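Local atomic coordinates of succinoglycan biosynthesis protein (Bacillus cereus ATCC 14579, PDB entry 2QGM), a protein that is of uncertain function but, as a member of the erythromycin esterase family, is possibly a hydrolase, although named for succinoglycan biosynthesis. Residues Glu113-Gly118 against Ala256-Ser261; Asn181-Tyr186 against Glu200-Leu205; Gln213-Leu218 against Glu264-Met269. All coordinates share one frame; numbering follows the deposited sequence.

Contact 1: Glu113-Gly118 against Ala256-Ser261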
ATOM      1  N   GLU A 113       0.853  -4.667   4.209  1.00 13.79           N
ATOM      2  CA  GLU A 113       1.126  -5.269   5.514  1.00 13.81           C
ATOM      3  C   GLU A 113       0.812  -6.746   5.290  1.00 12.60           C
ATOM      4  O   GLU A 113      -0.022  -7.085   4.452  1.00 12.16           O
ATOM      5  CB  GLU A 113       0.195  -4.660   6.572  1.00 16.17           C
ATOM      6  CG  GLU A 113       0.294  -5.273   7.977  1.00 17.67           C
ATOM      7  CD  GLU A 113       1.700  -5.239   8.539  1.00 19.28           C
ATOM      8  OE1 GLU A 113       2.406  -6.274   8.481  1.00 22.14           O
ATOM      9  OE2 GLU A 113       2.104  -4.175   9.045  1.00 19.28           O
ATOM     10  N   ASP A 114       1.488  -7.623   6.020  1.00 12.75           N
ATOM     11  CA  ASP A 114       1.285  -9.053   5.828  1.00 13.07           C
ATOM     12  C   ASP A 114      -0.138  -9.550   6.051  1.00 12.73           C
ATOM     13  O   ASP A 114      -0.856  -9.086   6.942  1.00 13.27           O
ATOM     14  CB  ASP A 114       2.265  -9.858   6.686  1.00 13.55           C
ATOM     15  CG  ASP A 114       3.724  -9.564   6.339  1.00 15.30           C
ATOM     16  OD1 ASP A 114       4.002  -9.166   5.185  1.00 15.77           O
ATOM     17  OD2 ASP A 114       4.597  -9.745   7.218  1.00 14.57           O
ATOM     18  N   TRP A 115      -0.530 -10.505   5.214  1.00 12.82           N
ATOM     19  CA  TRP A 115      -1.857 -11.115   5.248  1.00 12.95           C
ATOM     20  C   TRP A 115      -2.315 -11.421   6.676  1.00 14.31           C
ATOM     21  O   TRP A 115      -3.389 -10.980   7.104  1.00 14.91           O
ATOM     22  CB  TRP A 115      -1.840 -12.396   4.402  1.00 12.76           C
ATOM     23  CG  TRP A 115      -3.177 -13.063   4.353  1.00 12.52           C
ATOM     24  CD1 TRP A 115      -3.642 -14.026   5.193  1.00 14.53           C
ATOM     25  CD2 TRP A 115      -4.263 -12.732   3.480  1.00 13.46           C
ATOM     26  NE1 TRP A 115      -4.954 -14.316   4.903  1.00 13.25           N
ATOM     27  CE2 TRP A 115      -5.361 -13.534   3.854  1.00 14.05           C
ATOM     28  CE3 TRP A 115      -4.414 -11.830   2.414  1.00 15.93           C
ATOM     29  CZ2 TRP A 115      -6.605 -13.462   3.204  1.00 14.29           C
ATOM     30  CZ3 TRP A 115      -5.650 -11.756   1.765  1.00 14.05           C
ATOM     31  CH2 TRP A 115      -6.727 -12.570   2.166  1.00 15.24           C
ATOM     32  N   GLY A 116      -1.485 -12.155   7.414  1.00 13.57           N
ATOM     33  CA  GLY A 116      -1.810 -12.513   8.787  1.00 14.48           C
ATOM     34  C   GLY A 116      -2.086 -11.338   9.708  1.00 15.51           C
ATOM     35  O   GLY A 116      -3.006 -11.381  10.533  1.00 16.34           O
ATOM     36  N   ASN A 117      -1.272 -10.295   9.587  1.00 14.06           N
ATOM     37  CA  ASN A 117      -1.445  -9.090  10.401  1.00 15.34           C
ATOM     38  C   ASN A 117      -2.761  -8.455   9.993  1.00 14.08           C
ATOM     39  O   ASN A 117      -3.477  -7.887  10.819  1.00 15.42           O
ATOM     40  CB  ASN A 117      -0.301  -8.116  10.149  1.00 17.77           C
ATOM     41  CG  ASN A 117       0.981  -8.547  10.832  1.00 22.80           C
ATOM     42  OD1 ASN A 117       2.072  -8.105  10.474  1.00 24.53           O
ATOM     43  ND2 ASN A 117       0.851  -9.400  11.847  1.00 19.63           N
ATOM     44  N   GLY A 118      -3.081  -8.571   8.709  1.00 14.16           N
ATOM     45  CA  GLY A 118      -4.327  -8.017   8.206  1.00 15.61           C
ATOM     46  C   GLY A 118      -5.535  -8.647   8.871  1.00 14.60           C
ATOM     47  O   GLY A 118      -6.482  -7.946   9.223  1.00 13.34           O
ATOM     48  N   ALA A 256     -11.203 -18.154   4.936  1.00 16.65           N
ATOM     49  CA  ALA A 256     -10.416 -19.382   5.033  1.00 18.94           C
ATOM     50  C   ALA A 256      -9.860 -19.710   3.647  1.00 18.58           C
ATOM     51  O   ALA A 256      -8.675 -20.034   3.501  1.00 16.57           O
ATOM     52  CB  ALA A 256     -11.279 -20.527   5.539  1.00 19.29           C
ATOM     53  N   LYS A 257     -10.716 -19.632   2.632  1.00 18.47           N
ATOM     54  CA  LYS A 257     -10.290 -19.901   1.263  1.00 18.70           C
ATOM     55  C   LYS A 257      -9.199 -18.911   0.849  1.00 17.06           C
ATOM     56  O   LYS A 257      -8.180 -19.293   0.266  1.00 16.27           O
ATOM     57  CB  LYS A 257     -11.478 -19.778   0.300  1.00 20.91           C
ATOM     58  CG  LYS A 257     -11.102 -19.884  -1.178  1.00 23.64           C
ATOM     59  CD  LYS A 257     -12.326 -19.721  -2.092  1.00 26.38           C
ATOM     60  CE  LYS A 257     -11.938 -19.926  -3.556  1.00 31.15           C
ATOM     61  NZ  LYS A 257     -13.100 -19.833  -4.494  1.00 33.87           N
ATOM     62  N   ALA A 258      -9.413 -17.638   1.163  1.00 16.67           N
ATOM     63  CA  ALA A 258      -8.463 -16.584   0.811  1.00 16.49           C
ATOM     64  C   ALA A 258      -7.114 -16.792   1.476  1.00 15.08           C
ATOM     65  O   ALA A 258      -6.074 -16.567   0.859  1.00 14.44           O
ATOM     66  CB  ALA A 258      -9.024 -15.221   1.194  1.00 17.65           C
ATOM     67  N   THR A 259      -7.138 -17.209   2.739  1.00 14.05           N
ATOM     68  CA  THR A 259      -5.908 -17.460   3.476  1.00 14.15           C
ATOM     69  C   THR A 259      -5.173 -18.659   2.883  1.00 16.09           C
ATOM     70  O   THR A 259      -3.953 -18.628   2.728  1.00 17.36           O
ATOM     71  CB  THR A 259      -6.203 -17.719   4.959  1.00 14.19           C
ATOM     72  OG1 THR A 259      -6.896 -16.589   5.501  1.00 15.05           O
ATOM     73  CG2 THR A 259      -4.908 -17.930   5.732  1.00 13.23           C
ATOM     74  N   ALA A 260      -5.904 -19.720   2.555  1.00 16.08           N
ATOM     75  CA  ALA A 260      -5.266 -20.900   1.967  1.00 16.44           C
ATOM     76  C   ALA A 260      -4.581 -20.494   0.664  1.00 18.13           C
ATOM     77  O   ALA A 260      -3.503 -20.998   0.325  1.00 17.83           O
ATOM     78  CB  ALA A 260      -6.296 -21.988   1.698  1.00 17.15           C
ATOM     79  N   SER A 261      -5.213 -19.579  -0.064  1.00 17.98           N
ATOM     80  CA  SER A 261      -4.650 -19.081  -1.307  1.00 18.31           C
ATOM     81  C   SER A 261      -3.418 -18.223  -1.031  1.00 17.36           C
ATOM     82  O   SER A 261      -2.475 -18.229  -1.816  1.00 16.10           O
ATOM     83  CB  SER A 261      -5.697 -18.265  -2.089  1.00 20.20           C
ATOM     84  OG  SER A 261      -6.611 -19.105  -2.769  1.00 27.17           O
TER
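Trp115 reaches from the first turn of helix 115-127 to Thr259 and Ala258 of helix 253-269, a helix-to-helix contact in the erythromycin esterase-like fold that joins the helix following strand 108-111, next to the outermost strand 166-171, to helix 253-269. Strand 108-111 leads through Glu113 and Asp114 into the helix, with Asp114 at the N-cap position though its carboxylate gives no capping bond. OE1 of Glu113 accepts the backbone N-H of Asp114 on its anti side, about 30° out of the carboxylate plane. From CB the tryptophan side chain heads for helix 253-269. Its CG lies anti to the backbone N (chi1 -178°), which carries the indole outward from the helix start. On the five-membered ring, CD1 of Trp115 passes 4.1 Å from the methyl CG2 of Thr259. Next comes the hydrogen bond from NE1 of Trp115 to OG1 of Thr259, 3.0 Å long with an N-H...O angle of 155°. The hydroxyl meets the indole edge nearly in the ring plane, so the bond should resist rotation of the ring out of that plane. OG1 is also hydrogen-bonded to the backbone O of Trp255, one turn earlier, which helps to fix the hydroxyl that receives the indole. The backbone O of Ala258 lies over one face of the indole, displaced toward the rim, while His289 of helix 276-297 also meets the ring. At the far end the contact is apolar: CZ2 and CH2 of Trp115 share one methyl, each lying 3.6 Å from CB of Ala258.

Contact 2: Asn181-Tyr186 against Glu200-Leu205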
ATOM      1  N   ASN A 181      -4.078 -21.318  11.244  1.00 18.43           N
ATOM      2  CA  ASN A 181      -5.206 -21.623  12.120  1.00 21.24           C
ATOM      3  C   ASN A 181      -6.528 -21.126  11.539  1.00 20.72           C
ATOM      4  O   ASN A 181      -7.572 -21.736  11.751  1.00 22.65           O
ATOM      5  CB  ASN A 181      -4.973 -21.012  13.504  1.00 24.27           C
ATOM      6  CG  ASN A 181      -4.167 -21.921  14.413  1.00 26.31           C
ATOM      7  OD1 ASN A 181      -3.244 -22.597  13.971  1.00 28.48           O
ATOM      8  ND2 ASN A 181      -4.515 -21.934  15.698  1.00 28.33           N
ATOM      9  N   LYS A 182      -6.485 -20.025  10.800  1.00 19.50           N
ATOM     10  CA  LYS A 182      -7.697 -19.497  10.193  1.00 19.93           C
ATOM     11  C   LYS A 182      -8.285 -20.592   9.299  1.00 19.65           C
ATOM     12  O   LYS A 182      -9.491 -20.863   9.328  1.00 20.28           O
ATOM     13  CB  LYS A 182      -7.376 -18.265   9.348  1.00 20.86           C
ATOM     14  CG  LYS A 182      -8.604 -17.493   8.906  1.00 24.07           C
ATOM     15  CD  LYS A 182      -9.180 -16.718  10.081  1.00 26.45           C
ATOM     16  CE  LYS A 182     -10.394 -15.902   9.676  1.00 29.38           C
ATOM     17  NZ  LYS A 182     -10.949 -15.148  10.837  1.00 32.32           N
ATOM     18  N   VAL A 183      -7.411 -21.227   8.520  1.00 18.18           N
ATOM     19  CA  VAL A 183      -7.802 -22.298   7.600  1.00 18.56           C
ATOM     20  C   VAL A 183      -8.178 -23.563   8.356  1.00 18.37           C
ATOM     21  O   VAL A 183      -9.254 -24.120   8.154  1.00 20.91           O
ATOM     22  CB  VAL A 183      -6.655 -22.679   6.623  1.00 17.14           C
ATOM     23  CG1 VAL A 183      -7.133 -23.778   5.676  1.00 16.53           C
ATOM     24  CG2 VAL A 183      -6.194 -21.462   5.833  1.00 15.92           C
ATOM     25  N   ILE A 184      -7.277 -24.018   9.220  1.00 19.01           N
ATOM     26  CA  ILE A 184      -7.500 -25.230   9.999  1.00 18.46           C
ATOM     27  C   ILE A 184      -8.799 -25.186  10.803  1.00 20.22           C
ATOM     28  O   ILE A 184      -9.568 -26.150  10.805  1.00 21.66           O
ATOM     29  CB  ILE A 184      -6.338 -25.491  10.989  1.00 19.08           C
ATOM     30  CG1 ILE A 184      -5.028 -25.709  10.232  1.00 21.83           C
ATOM     31  CG2 ILE A 184      -6.646 -26.724  11.835  1.00 17.30           C
ATOM     32  CD1 ILE A 184      -5.008 -26.953   9.375  1.00 27.73           C
ATOM     33  N   ASP A 185      -9.024 -24.076  11.501  1.00 20.04           N
ATOM     34  CA  ASP A 185     -10.226 -23.914  12.311  1.00 21.43           C
ATOM     35  C   ASP A 185     -11.476 -24.083  11.464  1.00 22.53           C
ATOM     36  O   ASP A 185     -12.421 -24.757  11.869  1.00 21.70           O
ATOM     37  CB  ASP A 185     -10.244 -22.540  12.978  1.00 20.45           C
ATOM     38  CG  ASP A 185      -9.209 -22.411  14.070  1.00 22.77           C
ATOM     39  OD1 ASP A 185      -8.617 -23.443  14.446  1.00 25.27           O
ATOM     40  OD2 ASP A 185      -8.994 -21.288  14.561  1.00 25.42           O
ATOM     41  N   TYR A 186     -11.483 -23.470  10.286  1.00 22.61           N
ATOM     42  CA  TYR A 186     -12.634 -23.580   9.402  1.00 23.42           C
ATOM     43  C   TYR A 186     -12.884 -25.032   9.008  1.00 24.15           C
ATOM     44  O   TYR A 186     -14.017 -25.509   9.063  1.00 25.24           O
ATOM     45  CB  TYR A 186     -12.425 -22.744   8.139  1.00 24.18           C
ATOM     46  CG  TYR A 186     -13.466 -23.028   7.080  1.00 24.78           C
ATOM     47  CD1 TYR A 186     -14.759 -22.526   7.198  1.00 26.10           C
ATOM     48  CD2 TYR A 186     -13.174 -23.845   5.992  1.00 24.85           C
ATOM     49  CE1 TYR A 186     -15.737 -22.827   6.263  1.00 25.74           C
ATOM     50  CE2 TYR A 186     -14.145 -24.159   5.047  1.00 26.13           C
ATOM     51  CZ  TYR A 186     -15.425 -23.648   5.189  1.00 27.54           C
ATOM     52  OH  TYR A 186     -16.398 -23.963   4.265  1.00 28.17           O
ATOM     53  N   GLU A 200      -1.926 -32.272   7.929  1.00 27.25           N
ATOM     54  CA  GLU A 200      -0.734 -32.966   7.463  1.00 29.21           C
ATOM     55  C   GLU A 200       0.009 -32.093   6.456  1.00 28.54           C
ATOM     56  O   GLU A 200       1.231 -31.966   6.513  1.00 29.19           O
ATOM     57  CB  GLU A 200      -1.112 -34.293   6.803  1.00 31.56           C
ATOM     58  CG  GLU A 200       0.070 -35.032   6.207  1.00 35.74           C
ATOM     59  CD  GLU A 200       1.032 -35.537   7.262  1.00 38.79           C
ATOM     60  OE1 GLU A 200       0.646 -36.449   8.023  1.00 40.17           O
ATOM     61  OE2 GLU A 200       2.162 -35.008   7.345  1.00 40.45           O
ATOM     62  N   ASN A 201      -0.726 -31.484   5.534  1.00 27.25           N
ATOM     63  CA  ASN A 201      -0.100 -30.639   4.524  1.00 26.58           C
ATOM     64  C   ASN A 201       0.529 -29.360   5.054  1.00 24.79           C
ATOM     65  O   ASN A 201       1.453 -28.836   4.440  1.00 25.74           O
ATOM     66  CB  ASN A 201      -1.100 -30.278   3.425  1.00 27.26           C
ATOM     67  CG  ASN A 201      -1.317 -31.410   2.449  1.00 28.86           C
ATOM     68  OD1 ASN A 201      -2.280 -32.170   2.557  1.00 30.04           O
ATOM     69  ND2 ASN A 201      -0.403 -31.544   1.496  1.00 28.34           N
ATOM     70  N   TYR A 202       0.035 -28.864   6.186  1.00 24.29           N
ATOM     71  CA  TYR A 202       0.552 -27.625   6.784  1.00 23.01           C
ATOM     72  C   TYR A 202       1.537 -27.769   7.943  1.00 23.97           C
ATOM     73  O   TYR A 202       2.238 -26.808   8.271  1.00 22.86           O
ATOM     74  CB  TYR A 202      -0.588 -26.751   7.306  1.00 21.18           C
ATOM     75  CG  TYR A 202      -1.428 -26.037   6.269  1.00 19.13           C
ATOM     76  CD1 TYR A 202      -0.967 -25.821   4.967  1.00 19.56           C
ATOM     77  CD2 TYR A 202      -2.670 -25.525   6.617  1.00 18.77           C
ATOM     78  CE1 TYR A 202      -1.737 -25.099   4.042  1.00 18.33           C
ATOM     79  CE2 TYR A 202      -3.440 -24.809   5.713  1.00 18.09           C
ATOM     80  CZ  TYR A 202      -2.971 -24.596   4.431  1.00 18.79           C
ATOM     81  OH  TYR A 202      -3.756 -23.859   3.574  1.00 17.56           O
ATOM     82  N   LYS A 203       1.589 -28.943   8.567  1.00 24.24           N
ATOM     83  CA  LYS A 203       2.460 -29.155   9.725  1.00 25.47           C
ATOM     84  C   LYS A 203       3.906 -28.676   9.609  1.00 23.69           C
ATOM     85  O   LYS A 203       4.347 -27.849  10.401  1.00 23.78           O
ATOM     86  CB  LYS A 203       2.452 -30.634  10.145  1.00 25.93           C
ATOM     87  CG  LYS A 203       3.200 -30.902  11.454  1.00 28.44           C
ATOM     88  CD  LYS A 203       3.145 -32.369  11.875  1.00 31.29           C
ATOM     89  CE  LYS A 203       3.939 -32.599  13.158  1.00 31.95           C
ATOM     90  NZ  LYS A 203       3.951 -34.027  13.594  1.00 33.14           N
ATOM     91  N   GLU A 204       4.651 -29.202   8.644  1.00 24.64           N
ATOM     92  CA  GLU A 204       6.049 -28.812   8.485  1.00 24.42           C
ATOM     93  C   GLU A 204       6.189 -27.405   7.913  1.00 22.38           C
ATOM     94  O   GLU A 204       6.967 -26.598   8.413  1.00 21.68           O
ATOM     95  CB  GLU A 204       6.776 -29.827   7.595  1.00 28.34           C
ATOM     96  CG  GLU A 204       6.903 -31.203   8.230  1.00 33.89           C
ATOM     97  CD  GLU A 204       7.859 -31.210   9.410  1.00 37.88           C
ATOM     98  OE1 GLU A 204       9.073 -30.997   9.193  1.00 40.38           O
ATOM     99  OE2 GLU A 204       7.402 -31.432  10.553  1.00 40.80           O
ATOM    100  N   LEU A 205       5.420 -27.119   6.870  1.00 22.24           N
ATOM    101  CA  LEU A 205       5.447 -25.814   6.228  1.00 21.54           C
ATOM    102  C   LEU A 205       5.316 -24.660   7.222  1.00 21.15           C
ATOM    103  O   LEU A 205       6.093 -23.708   7.182  1.00 21.44           O
ATOM    104  CB  LEU A 205       4.321 -25.723   5.195  1.00 20.83           C
ATOM    105  CG  LEU A 205       4.027 -24.325   4.633  1.00 18.13           C
ATOM    106  CD1 LEU A 205       5.252 -23.786   3.896  1.00 17.49           C
ATOM    107  CD2 LEU A 205       2.826 -24.399   3.708  1.00 20.79           C
TER
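Tyr202 packs its ring against Val183 and Ile184, joining helices 177-190 and 195-203, two consecutive and roughly antiparallel helices that form an alpha-alpha hairpin in the outer helical part of the erythromycin esterase-like fold. The nearest CA atoms, of Ile184 and Tyr202, are 9.0 Å apart, so side chains span the interface.

No hydrogen bond crosses between 181-186 and 200-205; the pairing is made by apolar packing. Val183 comes to the ring's edge: its CB lies near the ring plane, 4.0 Å from CE2 of Tyr202, and the two side chains cross at about a right angle. With chi1 of Val183 at -179°, CG1 is anti to the backbone N and rests 3.8 Å from CE2 of Tyr202. Both valine methyls also lie near the phenol oxygen, CG1 of Val183 at 4.0 Å and CG2 at 4.1 Å from OH of Tyr202. Ile184 starts out less directly than Val183, its CB not aimed straight at the other helix, but the end of its longer branch comes back to the ring, running past the tyrosine in the opposite direction.

Aromatic packing comes from outside the pair, where Phe180 meets the Tyr202 ring edge-to-face. Helix 253-269 touches the tyrosine through Ala260 and Ile263, and Val233 of helix 220-236 also touches the side chain, which places Tyr202 where several helices converge. Back at the interface, the Ile184 contact comes down to its terminal methyl, with CD1 of Ile184 standing 3.9 Å from CD2 of Tyr202.

Contact 3: Gln213-Leu218 against Glu264-Met269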
ATOM      1  N   GLN A 213      13.425 -14.720   4.650  1.00 27.45           N
ATOM      2  CA  GLN A 213      14.791 -15.150   4.910  1.00 30.28           C
ATOM      3  C   GLN A 213      14.913 -16.608   5.347  1.00 29.92           C
ATOM      4  O   GLN A 213      15.732 -17.344   4.805  1.00 31.34           O
ATOM      5  CB  GLN A 213      15.423 -14.230   5.960  1.00 32.39           C
ATOM      6  CG  GLN A 213      16.878 -14.522   6.270  1.00 37.64           C
ATOM      7  CD  GLN A 213      17.498 -13.448   7.144  1.00 40.45           C
ATOM      8  OE1 GLN A 213      16.964 -13.101   8.200  1.00 42.18           O
ATOM      9  NE2 GLN A 213      18.637 -12.920   6.712  1.00 40.99           N
ATOM     10  N   GLU A 214      14.104 -17.034   6.314  1.00 29.85           N
ATOM     11  CA  GLU A 214      14.181 -18.410   6.781  1.00 30.20           C
ATOM     12  C   GLU A 214      13.579 -19.397   5.792  1.00 28.34           C
ATOM     13  O   GLU A 214      14.022 -20.544   5.709  1.00 26.69           O
ATOM     14  CB  GLU A 214      13.513 -18.572   8.157  1.00 31.86           C
ATOM     15  CG  GLU A 214      12.020 -18.330   8.192  1.00 37.02           C
ATOM     16  CD  GLU A 214      11.442 -18.527   9.586  1.00 39.49           C
ATOM     17  OE1 GLU A 214      11.457 -19.670  10.096  1.00 41.31           O
ATOM     18  OE2 GLU A 214      10.966 -17.536  10.181  1.00 43.14           O
ATOM     19  N   TYR A 215      12.580 -18.967   5.030  1.00 25.34           N
ATOM     20  CA  TYR A 215      11.974 -19.880   4.067  1.00 23.66           C
ATOM     21  C   TYR A 215      12.930 -20.127   2.903  1.00 21.95           C
ATOM     22  O   TYR A 215      13.021 -21.237   2.393  1.00 22.79           O
ATOM     23  CB  TYR A 215      10.641 -19.324   3.552  1.00 22.98           C
ATOM     24  CG  TYR A 215       9.838 -20.329   2.744  1.00 20.86           C
ATOM     25  CD1 TYR A 215      10.038 -20.476   1.373  1.00 18.83           C
ATOM     26  CD2 TYR A 215       8.902 -21.159   3.359  1.00 18.49           C
ATOM     27  CE1 TYR A 215       9.327 -21.420   0.632  1.00 18.73           C
ATOM     28  CE2 TYR A 215       8.188 -22.112   2.628  1.00 18.13           C
ATOM     29  CZ  TYR A 215       8.402 -22.240   1.268  1.00 19.40           C
ATOM     30  OH  TYR A 215       7.704 -23.188   0.545  1.00 20.10           O
HETATM   31  N   MSE A 216      13.659 -19.097   2.493  1.00 21.87           N
HETATM   32  CA  MSE A 216      14.588 -19.262   1.389  1.00 24.40           C
HETATM   33  C   MSE A 216      15.792 -20.144   1.722  1.00 24.46           C
HETATM   34  O   MSE A 216      16.568 -20.497   0.834  1.00 26.90           O
HETATM   35  CB  MSE A 216      15.039 -17.893   0.883  1.00 26.18           C
HETATM   36  CG  MSE A 216      13.927 -17.146   0.168  1.00 29.62           C
HETATM   37 SE   MSE A 216      14.453 -15.447  -0.556  1.00 48.78          SE
HETATM   38  CE  MSE A 216      15.448 -16.108  -2.085  1.00 30.34           C
ATOM     39  N   LYS A 217      15.942 -20.505   2.995  1.00 24.67           N
ATOM     40  CA  LYS A 217      17.049 -21.363   3.434  1.00 26.76           C
ATOM     41  C   LYS A 217      16.734 -22.834   3.167  1.00 25.57           C
ATOM     42  O   LYS A 217      17.596 -23.706   3.300  1.00 27.63           O
ATOM     43  CB  LYS A 217      17.330 -21.145   4.927  1.00 29.14           C
ATOM     44  CG  LYS A 217      17.853 -19.747   5.243  1.00 32.26           C
ATOM     45  CD  LYS A 217      17.910 -19.444   6.738  1.00 35.96           C
ATOM     46  CE  LYS A 217      18.916 -20.307   7.479  1.00 37.51           C
ATOM     47  NZ  LYS A 217      19.011 -19.879   8.907  1.00 39.25           N
ATOM     48  N   LEU A 218      15.489 -23.104   2.795  1.00 24.61           N
ATOM     49  CA  LEU A 218      15.056 -24.464   2.500  1.00 23.19           C
ATOM     50  C   LEU A 218      15.674 -24.927   1.190  1.00 22.98           C
ATOM     51  O   LEU A 218      15.975 -24.115   0.316  1.00 23.33           O
ATOM     52  CB  LEU A 218      13.531 -24.521   2.368  1.00 21.13           C
ATOM     53  CG  LEU A 218      12.703 -24.303   3.631  1.00 22.22           C
ATOM     54  CD1 LEU A 218      11.242 -24.056   3.268  1.00 20.62           C
ATOM     55  CD2 LEU A 218      12.847 -25.511   4.534  1.00 19.88           C
ATOM     56  N   GLU A 264      -0.602 -20.519  -0.532  1.00 16.19           N
ATOM     57  CA  GLU A 264      -0.130 -21.066  -1.804  1.00 18.20           C
ATOM     58  C   GLU A 264       0.733 -20.009  -2.491  1.00 17.40           C
ATOM     59  O   GLU A 264       1.824 -20.306  -2.978  1.00 15.54           O
ATOM     60  CB  GLU A 264      -1.297 -21.431  -2.723  1.00 20.01           C
ATOM     61  CG  GLU A 264      -0.851 -22.073  -4.038  1.00 24.63           C
ATOM     62  CD  GLU A 264      -2.001 -22.317  -4.998  1.00 27.04           C
ATOM     63  OE1 GLU A 264      -3.070 -22.751  -4.533  1.00 27.48           O
ATOM     64  OE2 GLU A 264      -1.835 -22.088  -6.215  1.00 29.80           O
ATOM     65  N   LYS A 265       0.243 -18.770  -2.527  1.00 18.06           N
ATOM     66  CA  LYS A 265       0.989 -17.676  -3.147  1.00 16.39           C
ATOM     67  C   LYS A 265       2.382 -17.546  -2.536  1.00 16.64           C
ATOM     68  O   LYS A 265       3.367 -17.410  -3.250  1.00 16.09           O
ATOM     69  CB  LYS A 265       0.239 -16.344  -2.976  1.00 15.71           C
ATOM     70  CG  LYS A 265      -1.041 -16.219  -3.790  1.00 16.94           C
ATOM     71  CD  LYS A 265      -1.666 -14.840  -3.601  1.00 17.70           C
ATOM     72  CE  LYS A 265      -2.915 -14.645  -4.452  1.00 17.15           C
ATOM     73  NZ  LYS A 265      -4.008 -15.581  -4.099  1.00 21.01           N
ATOM     74  N   PHE A 266       2.461 -17.589  -1.211  1.00 14.82           N
ATOM     75  CA  PHE A 266       3.741 -17.472  -0.525  1.00 15.97           C
ATOM     76  C   PHE A 266       4.742 -18.554  -0.966  1.00 17.41           C
ATOM     77  O   PHE A 266       5.897 -18.255  -1.267  1.00 17.28           O
ATOM     78  CB  PHE A 266       3.506 -17.517   0.996  1.00 16.52           C
ATOM     79  CG  PHE A 266       4.759 -17.362   1.818  1.00 16.74           C
ATOM     80  CD1 PHE A 266       5.526 -18.469   2.170  1.00 18.03           C
ATOM     81  CD2 PHE A 266       5.158 -16.101   2.267  1.00 17.87           C
ATOM     82  CE1 PHE A 266       6.674 -18.324   2.963  1.00 19.09           C
ATOM     83  CE2 PHE A 266       6.298 -15.949   3.053  1.00 18.72           C
ATOM     84  CZ  PHE A 266       7.056 -17.065   3.404  1.00 16.91           C
ATOM     85  N   THR A 267       4.292 -19.805  -1.018  1.00 17.97           N
ATOM     86  CA  THR A 267       5.160 -20.915  -1.418  1.00 17.60           C
ATOM     87  C   THR A 267       5.498 -20.896  -2.909  1.00 19.02           C
ATOM     88  O   THR A 267       6.494 -21.485  -3.337  1.00 18.44           O
ATOM     89  CB  THR A 267       4.513 -22.277  -1.076  1.00 19.32           C
ATOM     90  OG1 THR A 267       3.301 -22.435  -1.823  1.00 19.77           O
ATOM     91  CG2 THR A 267       4.208 -22.360   0.417  1.00 17.94           C
ATOM     92  N   THR A 268       4.666 -20.223  -3.698  1.00 19.36           N
ATOM     93  CA  THR A 268       4.884 -20.134  -5.143  1.00 18.63           C
ATOM     94  C   THR A 268       5.863 -19.005  -5.458  1.00 19.20           C
ATOM     95  O   THR A 268       6.728 -19.129  -6.325  1.00 19.30           O
ATOM     96  CB  THR A 268       3.559 -19.870  -5.893  1.00 16.19           C
ATOM     97  OG1 THR A 268       2.633 -20.923  -5.605  1.00 16.23           O
ATOM     98  CG2 THR A 268       3.799 -19.803  -7.398  1.00 18.38           C
HETATM   99  N   MSE A 269       5.707 -17.899  -4.739  1.00 18.55           N
HETATM  100  CA  MSE A 269       6.548 -16.716  -4.895  1.00 18.78           C
HETATM  101  C   MSE A 269       8.017 -17.003  -4.563  1.00 20.46           C
HETATM  102  O   MSE A 269       8.929 -16.479  -5.212  1.00 19.96           O
HETATM  103  CB  MSE A 269       6.003 -15.616  -3.975  1.00 20.27           C
HETATM  104  CG  MSE A 269       6.889 -14.400  -3.778  1.00 20.49           C
HETATM  105 SE   MSE A 269       6.115 -13.240  -2.408  1.00 28.46          SE
HETATM  106  CE  MSE A 269       6.888 -14.132  -0.859  1.00 19.59           C
TER
HETATM  107  O   HOH W   1       8.144 -23.166  -2.291  1.00 19.88           O
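The Tyr215 ring is sandwiched between Phe266 on one face and Leu218 on the other. Phe266 brings its edge to that face, offset toward the rim, in a T-shaped pair with ring centroids 5.2 Å apart and planes at 80°. CE1 of Phe266 makes the touch, 3.6 Å from CD2 of Tyr215. On the opposite face the methyl CD1 of Leu218 sits over the ring centre, a CH-pi arrangement made possible by the type I turn from Tyr215 to Leu218, which folds the chain back over its own tyrosine. Water 1 lies at the edge, in the ring plane: it accepts from OH of Tyr215 at 2.9 Å and donates to the backbone O of Thr267 at 2.6 Å. This bridge links the buried phenol to helix 253-269 and complements the contact of the same OH of Tyr215 with the methyl CG2 of Thr267, 3.6 Å away.

Thr267 turns that methyl to the tyrosine because chi1 of 63° sets OG1 between the backbone N and carbonyl carbon, with CG2 anti to the carbonyl carbon. Its hydroxyl donates to the backbone O of Glu264, tilted from the carbonyl plane. The same oxygen accepts the hydroxyl of Thr268, from above that plane, and the helical N-H of Thr268: three donors grip one acceptor near the end of the helix.

Around the pair, Phe226 of helix 220-236 touches both Tyr215 and Leu218, while Ala230 of that helix packs on Thr267. Ile212 touches Phe266, so the short helix 212-215 is held against helix 253-269 beside helix 220-236.

In the fold
Helix 253-269 runs through contacts 1 and 3: its segment 256-261 serves the first and 264-269 the third, with contact centres about 15 Å apart. The centres of contacts 1 and 2 are about 13 Å apart, and contact 2 touches the same helix, where CB of Ala256 is 3.6 Å from CB of Tyr186 and CB of Ala260 is 3.7 Å from OH of Tyr202. Contacts 2 and 3, their centres about 16 Å apart, meet through CD1 of Leu205, which lies 3.6 Å from CE2 of Tyr215. In sequence, contact 2 is nested within the loop closed by contact 1, whereas contacts 1 and 3 interleave. All three are buried contacts within the helical part beside the mixed sheet.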